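Long-range contact in intron-associated endonuclease 1 (Enterobacteria phage T4, PDB 1MK0), which cuts DNA as the GIY-YIG homing endonuclease I-TevI, the deposited chain being its catalytic domain alone: residues S3-I8 and V16-A21. The protein carries 1 engineered substitution. Residues are numbered along the deposited sequence; the frame is centred on the assembly and turned at random.
Sequences SGIYQI and VYVGSA. With CIT (citric acid), chain B.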
loop_
_atom_site.group_PDB
_atom_site.type_symbol
_atom_site.label_atom_id
_atom_site.label_comp_id
_atom_site.label_asym_id
_atom_site.label_seq_id
_atom_site.Cartn_x
_atom_site.Cartn_y
_atom_site.Cartn_z
ATOM N N SER A 3 -10.215 6.724 6.843
ATOM C CA SER A 3 -10.102 5.519 6.029
ATOM C C SER A 3 -10.146 5.748 4.528
ATOM O O SER A 3 -10.509 6.821 4.053
ATOM C CB SER A 3 -11.217 4.545 6.407
ATOM O OG SER A 3 -12.492 5.128 6.179
ATOM N N GLY A 4 -9.783 4.710 3.782
ATOM C CA GLY A 4 -9.808 4.810 2.338
ATOM C C GLY A 4 -8.680 4.064 1.664
ATOM O O GLY A 4 -8.110 3.124 2.223
ATOM N N ILE A 5 -8.363 4.504 0.453
ATOM C CA ILE A 5 -7.311 3.898 -0.348
ATOM C C ILE A 5 -6.086 4.797 -0.307
ATOM O O ILE A 5 -6.199 6.024 -0.358
ATOM C CB ILE A 5 -7.762 3.742 -1.816
ATOM C CG1 ILE A 5 -9.139 3.071 -1.874
ATOM C CG2 ILE A 5 -6.728 2.941 -2.597
ATOM C CD1 ILE A 5 -9.194 1.704 -1.224
ATOM N N TYR A 6 -4.910 4.187 -0.223
ATOM C CA TYR A 6 -3.674 4.951 -0.162
ATOM C C TYR A 6 -2.601 4.346 -1.054
ATOM O O TYR A 6 -2.756 3.246 -1.579
ATOM C CB TYR A 6 -3.164 4.977 1.281
ATOM C CG TYR A 6 -2.807 3.601 1.802
ATOM C CD1 TYR A 6 -1.576 3.014 1.495
ATOM C CD2 TYR A 6 -3.721 2.861 2.546
ATOM C CE1 TYR A 6 -1.271 1.725 1.912
ATOM C CE2 TYR A 6 -3.427 1.570 2.966
ATOM C CZ TYR A 6 -2.201 1.008 2.644
ATOM O OH TYR A 6 -1.921 -0.270 3.039
ATOM N N GLN A 7 -1.510 5.083 -1.222
ATOM C CA GLN A 7 -0.381 4.593 -1.993
ATOM C C GLN A 7 0.879 4.838 -1.172
ATOM O O GLN A 7 0.960 5.804 -0.409
ATOM C CB GLN A 7 -0.260 5.316 -3.343
ATOM C CG GLN A 7 0.070 6.803 -3.242
ATOM C CD GLN A 7 0.338 7.450 -4.595
ATOM O OE1 GLN A 7 0.516 8.666 -4.688
ATOM N NE2 GLN A 7 0.375 6.642 -5.645
ATOM N N ILE A 8 1.838 3.926 -1.298
ATOM C CA ILE A 8 3.130 4.050 -0.633
ATOM C C ILE A 8 4.068 4.088 -1.827
ATOM O O ILE A 8 4.199 3.102 -2.549
ATOM C CB ILE A 8 3.452 2.829 0.257
ATOM C CG1 ILE A 8 2.438 2.750 1.404
ATOM C CG2 ILE A 8 4.875 2.949 0.812
ATOM C CD1 ILE A 8 2.649 1.579 2.345
ATOM N N VAL A 16 4.855 2.184 -6.776
ATOM C CA VAL A 16 3.944 2.293 -5.642
ATOM C C VAL A 16 3.292 0.999 -5.181
ATOM O O VAL A 16 3.243 0.001 -5.899
ATOM C CB VAL A 16 2.789 3.288 -5.926
ATOM C CG1 VAL A 16 3.339 4.614 -6.425
ATOM C CG2 VAL A 16 1.819 2.684 -6.932
ATOM N N TYR A 17 2.787 1.053 -3.955
ATOM C CA TYR A 17 2.066 -0.039 -3.325
ATOM C C TYR A 17 0.710 0.590 -3.017
ATOM O O TYR A 17 0.649 1.640 -2.377
ATOM C CB TYR A 17 2.740 -0.443 -2.013
ATOM C CG TYR A 17 1.992 -1.501 -1.232
ATOM C CD1 TYR A 17 2.205 -2.855 -1.479
ATOM C CD2 TYR A 17 1.072 -1.147 -0.241
ATOM C CE1 TYR A 17 1.524 -3.838 -0.757
ATOM C CE2 TYR A 17 0.380 -2.126 0.488
ATOM C CZ TYR A 17 0.616 -3.467 0.222
ATOM O OH TYR A 17 -0.035 -4.448 0.942
ATOM N N VAL A 18 -0.365 -0.028 -3.490
ATOM C CA VAL A 18 -1.709 0.480 -3.239
ATOM C C VAL A 18 -2.371 -0.368 -2.160
ATOM O O VAL A 18 -2.314 -1.590 -2.201
ATOM C CB VAL A 18 -2.577 0.426 -4.517
ATOM C CG1 VAL A 18 -4.024 0.787 -4.179
ATOM C CG2 VAL A 18 -2.024 1.387 -5.566
ATOM N N GLY A 19 -2.996 0.285 -1.186
ATOM C CA GLY A 19 -3.653 -0.462 -0.128
ATOM C C GLY A 19 -4.882 0.250 0.401
ATOM O O GLY A 19 -5.240 1.319 -0.080
ATOM N N SER A 20 -5.535 -0.355 1.389
ATOM C CA SER A 20 -6.726 0.235 1.992
ATOM C C SER A 20 -6.552 0.226 3.505
ATOM O O SER A 20 -5.875 -0.643 4.051
ATOM C CB SER A 20 -7.973 -0.559 1.598
ATOM O OG SER A 20 -7.883 -1.910 2.021
ATOM N N ALA A 21 -7.154 1.188 4.191
ATOM C CA ALA A 21 -7.003 1.238 5.638
ATOM C C ALA A 21 -8.208 1.777 6.382
ATOM O O ALA A 21 -8.958 2.609 5.863
ATOM C CB ALA A 21 -5.780 2.072 5.991
HETATM C C1 CIT B . -3.374 -5.764 4.134
HETATM O O1 CIT B . -3.879 -4.766 4.782
HETATM O O2 CIT B . -2.822 -6.717 4.792
HETATM C C2 CIT B . -3.477 -5.706 2.584
HETATM C C3 CIT B . -3.732 -4.355 1.865
HETATM O O7 CIT B . -5.136 -3.939 2.099
HETATM C C4 CIT B . -3.486 -4.429 0.382
HETATM C C5 CIT B . -4.185 -5.497 -0.362
HETATM O O3 CIT B . -5.338 -5.476 -0.737
HETATM O O4 CIT B . -3.553 -6.521 -0.634
HETATM C C6 CIT B . -2.971 -3.132 2.446
HETATM O O5 CIT B . -1.715 -3.332 2.559
HETATM O O6 CIT B . -3.721 -2.171 2.722
#
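One face of the Tyr6 ring lies over Gly19, whose CA stands 3.8 Å from the ring centroid in a CH-pi contact; Ala21 N sits at the ring's edge, and Trp28 meets the ring edge-to-face. The Tyr17 ring, on the same sheet face, has Tyr6 OH (3.9 Å from CE2) and citrate O5 at its edge, and meets the His31 ring at about 75°. Tyr6 reaches across because CG stands between the backbone N and the carbonyl carbon (chi1 63°). Glycine suits position 19, since a CB there would clash with Tyr6 OH. The two strands form the antiparallel hairpin that carries the GIY and YVG sequences of the GIY-YIG fold. Six backbone hydrogen bonds join Gly4 to Ala21, Tyr6 to Gly19 and Ile8 to Tyr17. Gly4 adopts backbone angles that would jam a CB against the preceding carbonyl. On the other face, Ile5 CG2 and Val18 CG1 touch at 3.8 Å; beta-branched and apolar, both suit a strand packed against helix 68-81. The citrate, probably from the crystallisation liquor, accepts bonds from Tyr17 OH at O5 (2.6 Å) and Ser20 N at O6 (2.9 Å). Tyr6 OH is hydrogen-bonded to His31 NE2 and, weakly, to citrate O6 (2.6 Å), its proton not settled.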